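Local coordinates for protein flagellin (Burkholderia pseudomallei, PDB 4CFI) that probably polymerises, as flagellins do, to build the helical filament of the bacterial flagellum, and is studied as a target of the immune response, at residues Q21-L26 with Q217-L222; V28-G33 with S41-E46. All coordinates share one frame; numbering follows the deposited sequence. Where two conformers were deposited one is given.

Contact 1 of 2, residues Q21-L26 with Q217-L222; sequences QRIRQL and QTVSNL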
loop_
_atom_site.group_PDB
_atom_site.type_symbol
_atom_site.label_atom_id
_atom_site.label_comp_id
_atom_site.label_asym_id
_atom_site.label_seq_id
_atom_site.Cartn_x
_atom_site.Cartn_y
_atom_site.Cartn_z
ATOM N N GLN A 21 -6.427 11.493 3.285
ATOM C CA GLN A 21 -7.172 11.740 2.035
ATOM C C GLN A 21 -6.491 12.864 1.229
ATOM O O GLN A 21 -6.485 12.822 -0.004
ATOM C CB GLN A 21 -8.678 12.037 2.285
ATOM C CG GLN A 21 -9.448 10.770 2.702
ATOM C CD GLN A 21 -10.951 10.907 3.001
ATOM O OE1 GLN A 21 -11.486 11.993 3.260
ATOM N NE2 GLN A 21 -11.633 9.764 3.022
ATOM N N ARG A 22 -5.896 13.839 1.913
ATOM C CA ARG A 22 -5.197 14.942 1.248
ATOM C C ARG A 22 -3.922 14.429 0.585
ATOM O O ARG A 22 -3.628 14.784 -0.556
ATOM C CB ARG A 22 -4.878 16.068 2.242
ATOM C CG ARG A 22 -4.166 17.253 1.624
ATOM C CD ARG A 22 -5.071 18.074 0.713
ATOM N NE ARG A 22 -4.340 19.219 0.161
ATOM C CZ ARG A 22 -4.031 20.320 0.840
ATOM N NH1 ARG A 22 -4.420 20.480 2.091
ATOM N NH2 ARG A 22 -3.337 21.279 0.264
ATOM N N ILE A 23 -3.149 13.597 1.282
ATOM C CA ILE A 23 -1.930 13.041 0.702
ATOM C C ILE A 23 -2.289 12.229 -0.567
ATOM O O ILE A 23 -1.552 12.310 -1.577
ATOM C CB ILE A 23 -1.107 12.203 1.714
ATOM C CG1 ILE A 23 -0.609 13.112 2.850
ATOM C CG2 ILE A 23 0.061 11.528 1.011
ATOM C CD1 ILE A 23 0.016 12.379 4.026
ATOM N N ARG A 24 -3.409 11.494 -0.540
ATOM C CA ARG A 24 -3.875 10.739 -1.728
ATOM C C ARG A 24 -4.064 11.657 -2.931
ATOM O O ARG A 24 -3.595 11.352 -4.034
ATOM C CB ARG A 24 -5.194 9.973 -1.467
ATOM C CG ARG A 24 -5.914 9.486 -2.728
ATOM C CD ARG A 24 -7.232 8.785 -2.410
ATOM N NE ARG A 24 -7.051 7.528 -1.692
ATOM C CZ ARG A 24 -7.914 7.019 -0.811
ATOM N NH1 ARG A 24 -9.037 7.656 -0.510
ATOM N NH2 ARG A 24 -7.646 5.866 -0.228
ATOM N N GLN A 25 -4.784 12.760 -2.741
ATOM C CA GLN A 25 -5.033 13.660 -3.862
ATOM C C GLN A 25 -3.719 14.264 -4.368
ATOM O O GLN A 25 -3.535 14.403 -5.578
ATOM C CB GLN A 25 -6.021 14.786 -3.516
ATOM C CG GLN A 25 -7.252 14.413 -2.702
ATOM C CD GLN A 25 -7.985 13.152 -3.156
ATOM O OE1 GLN A 25 -8.081 12.838 -4.352
ATOM N NE2 GLN A 25 -8.551 12.438 -2.181
ATOM N N LEU A 26 -2.797 14.607 -3.470
ATOM C CA LEU A 26 -1.507 15.151 -3.906
ATOM C C LEU A 26 -0.702 14.120 -4.713
ATOM O O LEU A 26 -0.085 14.453 -5.724
ATOM C CB LEU A 26 -0.698 15.631 -2.696
ATOM C CG LEU A 26 -1.303 16.842 -1.968
ATOM C CD1 LEU A 26 -0.735 16.925 -0.554
ATOM C CD2 LEU A 26 -1.071 18.153 -2.717
ATOM N N GLN A 217 6.745 2.748 1.592
ATOM C CA GLN A 217 7.158 3.297 2.886
ATOM C C GLN A 217 5.956 3.533 3.798
ATOM O O GLN A 217 4.832 3.653 3.326
ATOM C CB GLN A 217 7.893 4.628 2.698
ATOM C CG GLN A 217 9.042 4.586 1.700
ATOM C CD GLN A 217 8.624 4.934 0.278
ATOM O OE1 GLN A 217 7.434 4.972 -0.058
ATOM N NE2 GLN A 217 9.610 5.157 -0.582
ATOM N N THR A 218 6.208 3.643 5.099
ATOM C CA THR A 218 5.200 4.181 6.020
ATOM C C THR A 218 4.926 5.647 5.672
ATOM O O THR A 218 5.684 6.297 4.934
ATOM C CB THR A 218 5.641 4.068 7.499
ATOM O OG1 THR A 218 6.869 4.769 7.698
ATOM C CG2 THR A 218 5.807 2.571 7.897
ATOM N N VAL A 219 3.835 6.185 6.207
ATOM C CA VAL A 219 3.437 7.570 5.896
ATOM C C VAL A 219 4.604 8.534 6.166
ATOM O O VAL A 219 4.839 9.455 5.394
ATOM C CB VAL A 219 2.160 7.948 6.658
ATOM C CG1 VAL A 219 1.885 9.440 6.523
ATOM C CG2 VAL A 219 0.985 7.123 6.135
ATOM N N SER A 220 5.364 8.285 7.232
ATOM C CA SER A 220 6.503 9.127 7.602
ATOM C C SER A 220 7.498 9.371 6.482
ATOM O O SER A 220 8.040 10.469 6.372
ATOM C CB SER A 220 7.242 8.512 8.797
ATOM O OG SER A 220 7.737 7.215 8.498
ATOM N N ASN A 221 7.740 8.353 5.651
ATOM C CA ASN A 221 8.791 8.413 4.643
ATOM C C ASN A 221 8.273 8.480 3.208
ATOM O O ASN A 221 9.034 8.207 2.273
ATOM C CB ASN A 221 9.784 7.247 4.824
ATOM C CG ASN A 221 10.735 7.456 6.003
ATOM O OD1 ASN A 221 11.001 6.533 6.767
ATOM N ND2 ASN A 221 11.272 8.661 6.141
ATOM N N LEU A 222 7.017 8.904 3.010
ATOM C CA LEU A 222 6.496 9.102 1.667
ATOM C C LEU A 222 7.102 10.316 0.990
ATOM O O LEU A 222 7.295 11.370 1.600
ATOM C CB LEU A 222 4.982 9.232 1.689
ATOM C CG LEU A 222 4.256 7.957 2.147
ATOM C CD1 LEU A 222 2.762 8.205 2.195
ATOM C CD2 LEU A 222 4.592 6.775 1.238
#
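Of residues 21-26, I23 alone meets the 217-222 segment, and its two branches go to different partners. The longer arm ends in CD1, which lies 4.3 Å from CG1 of V219; the shorter arm, CG2, comes to 4.4 Å from CD1 of L222. Chi2 of 170° sets CD1 anti to CA and carries it out to the valine; CG2, branching directly from CB, faces the leucine. A beta-branched residue suits this place because its two arms diverge from CB and can serve both partners at once. V219 offers a methyl from a short 3-10 turn at 219-220, closed by the backbone bond from N221 N to T218 O at 3.0 Å; a longer bond, L222 N to V219 O at 3.3 Å, follows it. All three touching residues are buried, yet the wide spacing of their methyl groups and a shared surface of only 80 Å² make this light packing. Much of the burial is supplied by others: I237 of helix 227-257 and Q50 of helix 37-60 also touch I23, and I101 covers V219.

The polar residues lie away from this apolar patch. On the helix, Q21, R22 and Q25 are exposed, while R24 lies against helix 227-257, where it packs on I237 and L241. In the loop, the hydroxyls of T218 and S220 are hydrogen-bonded, OG1 of T218 to OG of S220 at 2.7 Å, beside the turn. The pattern is that of a connecting loop sealed against an alpha-helical bundle by its apolar residues, here where the chain leads back into the C-terminal helix of the flagellin core.

Contact 2 of 2, residues V28-G33 with S41-E46; sequences VQASNG and SALQQE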
loop_
_atom_site.group_PDB
_atom_site.type_symbol
_atom_site.label_atom_id
_atom_site.label_comp_id
_atom_site.label_asym_id
_atom_site.label_seq_id
_atom_site.Cartn_x
_atom_site.Cartn_y
_atom_site.Cartn_z
ATOM N N VAL A 28 -1.953 11.642 -6.475
ATOM C CA VAL A 28 -2.622 11.558 -7.776
ATOM C C VAL A 28 -2.142 12.703 -8.670
ATOM O O VAL A 28 -1.759 12.486 -9.820
ATOM C CB VAL A 28 -4.165 11.552 -7.646
ATOM C CG1 VAL A 28 -4.843 11.710 -9.003
ATOM C CG2 VAL A 28 -4.615 10.266 -6.980
ATOM N N GLN A 29 -2.136 13.916 -8.134
ATOM C CA GLN A 29 -1.677 15.088 -8.882
ATOM C C GLN A 29 -0.235 14.922 -9.369
ATOM O O GLN A 29 0.108 15.313 -10.492
ATOM C CB GLN A 29 -1.791 16.348 -8.021
ATOM C CG GLN A 29 -1.674 17.631 -8.832
ATOM C CD GLN A 29 -1.805 18.924 -8.029
ATOM O OE1 GLN A 29 -1.493 19.997 -8.550
ATOM N NE2 GLN A 29 -2.254 18.841 -6.775
ATOM N N ALA A 30 0.613 14.337 -8.530
ATOM C CA ALA A 30 2.025 14.199 -8.832
ATOM C C ALA A 30 2.311 13.091 -9.841
ATOM O O ALA A 30 3.397 13.019 -10.386
ATOM C CB ALA A 30 2.810 13.936 -7.563
ATOM N N SER A 31 1.345 12.211 -10.070
ATOM C CA SER A 31 1.606 11.051 -10.905
ATOM C C SER A 31 0.953 11.121 -12.291
ATOM O O SER A 31 1.110 10.203 -13.091
ATOM C CB SER A 31 1.174 9.788 -10.161
ATOM O OG SER A 31 -0.224 9.762 -10.010
ATOM N N ASN A 32 0.269 12.221 -12.592
ATOM C CA ASN A 32 -0.554 12.308 -13.815
ATOM C C ASN A 32 0.230 12.525 -15.117
ATOM O O ASN A 32 -0.188 12.063 -16.183
ATOM C CB ASN A 32 -1.641 13.386 -13.658
ATOM C CG ASN A 32 -2.827 12.926 -12.803
ATOM O OD1 ASN A 32 -3.590 13.755 -12.301
ATOM N ND2 ASN A 32 -2.994 11.611 -12.641
ATOM N N GLY A 33 1.358 13.217 -15.039
ATOM C CA GLY A 33 2.187 13.438 -16.224
ATOM C C GLY A 33 3.526 13.946 -15.770
ATOM O O GLY A 33 3.755 14.036 -14.556
ATOM N N SER A 41 8.732 19.619 -6.172
ATOM C CA SER A 41 9.100 20.162 -4.856
ATOM C C SER A 41 7.870 20.717 -4.129
ATOM O O SER A 41 7.643 20.419 -2.951
ATOM C CB SER A 41 10.167 21.255 -5.012
ATOM O OG SER A 41 10.499 21.858 -3.771
ATOM N N ALA A 42 7.056 21.495 -4.832
ATOM C CA ALA A 42 5.863 22.100 -4.231
ATOM C C ALA A 42 4.872 21.032 -3.774
ATOM O O ALA A 42 4.321 21.132 -2.676
ATOM C CB ALA A 42 5.191 23.041 -5.201
ATOM N N LEU A 43 4.643 20.017 -4.608
ATOM C CA LEU A 43 3.749 18.920 -4.226
ATOM C C LEU A 43 4.267 18.168 -3.002
ATOM O O LEU A 43 3.505 17.858 -2.071
ATOM C CB LEU A 43 3.502 17.978 -5.410
ATOM C CG LEU A 43 2.628 18.603 -6.501
ATOM C CD1 LEU A 43 2.731 17.823 -7.802
ATOM C CD2 LEU A 43 1.177 18.746 -6.060
ATOM N N GLN A 44 5.567 17.916 -2.947
ATOM C CA GLN A 44 6.120 17.199 -1.810
ATOM C C GLN A 44 6.082 18.038 -0.530
ATOM O O GLN A 44 5.871 17.492 0.553
ATOM C CB GLN A 44 7.522 16.656 -2.090
ATOM C CG GLN A 44 8.190 15.976 -0.903
ATOM C CD GLN A 44 7.408 14.796 -0.330
ATOM O OE1 GLN A 44 6.563 14.201 -0.996
ATOM N NE2 GLN A 44 7.719 14.430 0.898
ATOM N N GLN A 45 6.276 19.349 -0.643
ATOM C CA GLN A 45 6.089 20.225 0.509
ATOM C C GLN A 45 4.678 20.069 1.090
ATOM O O GLN A 45 4.503 20.033 2.322
ATOM C CB GLN A 45 6.343 21.693 0.131
ATOM C CG GLN A 45 6.104 22.663 1.272
ATOM C CD GLN A 45 6.421 24.094 0.893
ATOM O OE1 GLN A 45 7.532 24.389 0.450
ATOM N NE2 GLN A 45 5.446 24.992 1.049
ATOM N N GLU A 46 3.665 20.005 0.228
ATOM C CA GLU A 46 2.291 19.818 0.710
ATOM C C GLU A 46 2.143 18.472 1.451
ATOM O O GLU A 46 1.490 18.404 2.492
ATOM C CB GLU A 46 1.261 19.937 -0.423
ATOM C CG GLU A 46 1.184 21.304 -1.085
ATOM C CD GLU A 46 0.831 22.439 -0.122
ATOM O OE1 GLU A 46 -0.030 22.279 0.778
ATOM O OE2 GLU A 46 1.388 23.549 -0.304
#
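L43 of helix 37-60 reaches across to helix 2-31 with both of its methyls, each for a different neighbour. CD1 rests on A30, 3.8 Å from its CA and 3.9 Å from its CB, so the leucine lies against backbone as well as side chain. CD2 goes to Q29, where it meets the amide end: 3.5 Å to NE2 and 3.6 Å to CD. The leucine stands with CG anti to its carbonyl carbon (chi1 -71°), which points the fork at the facing helix and lets the two methyls straddle the step from Q29 to A30.

Q29 takes a different shape. CG is anti to its backbone N (chi1 -165°) and the chain beyond is extended, which carries the amide out to CD2 of L43; the two side chains cross at about a right angle. CG of Q29 also passes the same methyl, at 4.1 Å, before the amide is reached. Glutamine fits this exposed border because its long chain can lay CG and the amide group against the methyl, and its polar atoms tolerate solvent. Alanine fits the inner position for the opposite reason: its small side chain lets the helices approach until the CA atoms of A30 and L43 are 6.8 Å apart.

The inner side is completed by others. A30 also touches L35 and I224, and L43 leans on I224 and on L26, one turn back along helix 2-31. S31, near the end of its helix, faces helix 227-257, touching A230, Y231 and M234. The two helices, joined by a short connection and packed through a leucine on an alanine, form an alpha-hairpin, part of the N-terminal helical region of flagellin.

How the contacts relate
The two contacts lie with their centres about 11 Å apart and share helix 2-31, contact 1 using residues 21-26 and contact 2 residues 28-33, where the helix runs out. Along the chain contact 2 is local, closing the turn into helix 37-60, and is nested inside the long loop closed by contact 1, which takes in all the strands and most of the D2 domain. They also touch directly: L222 O and Q44 NE2 form a probable hydrogen bond at 3.2 Å, and L26 CD1 packs on E46 CB at 3.6 Å. Thus the loop returning from the D2 part of the chain packs against the N-terminal helical hairpin, just before the C-terminal helix 227-257.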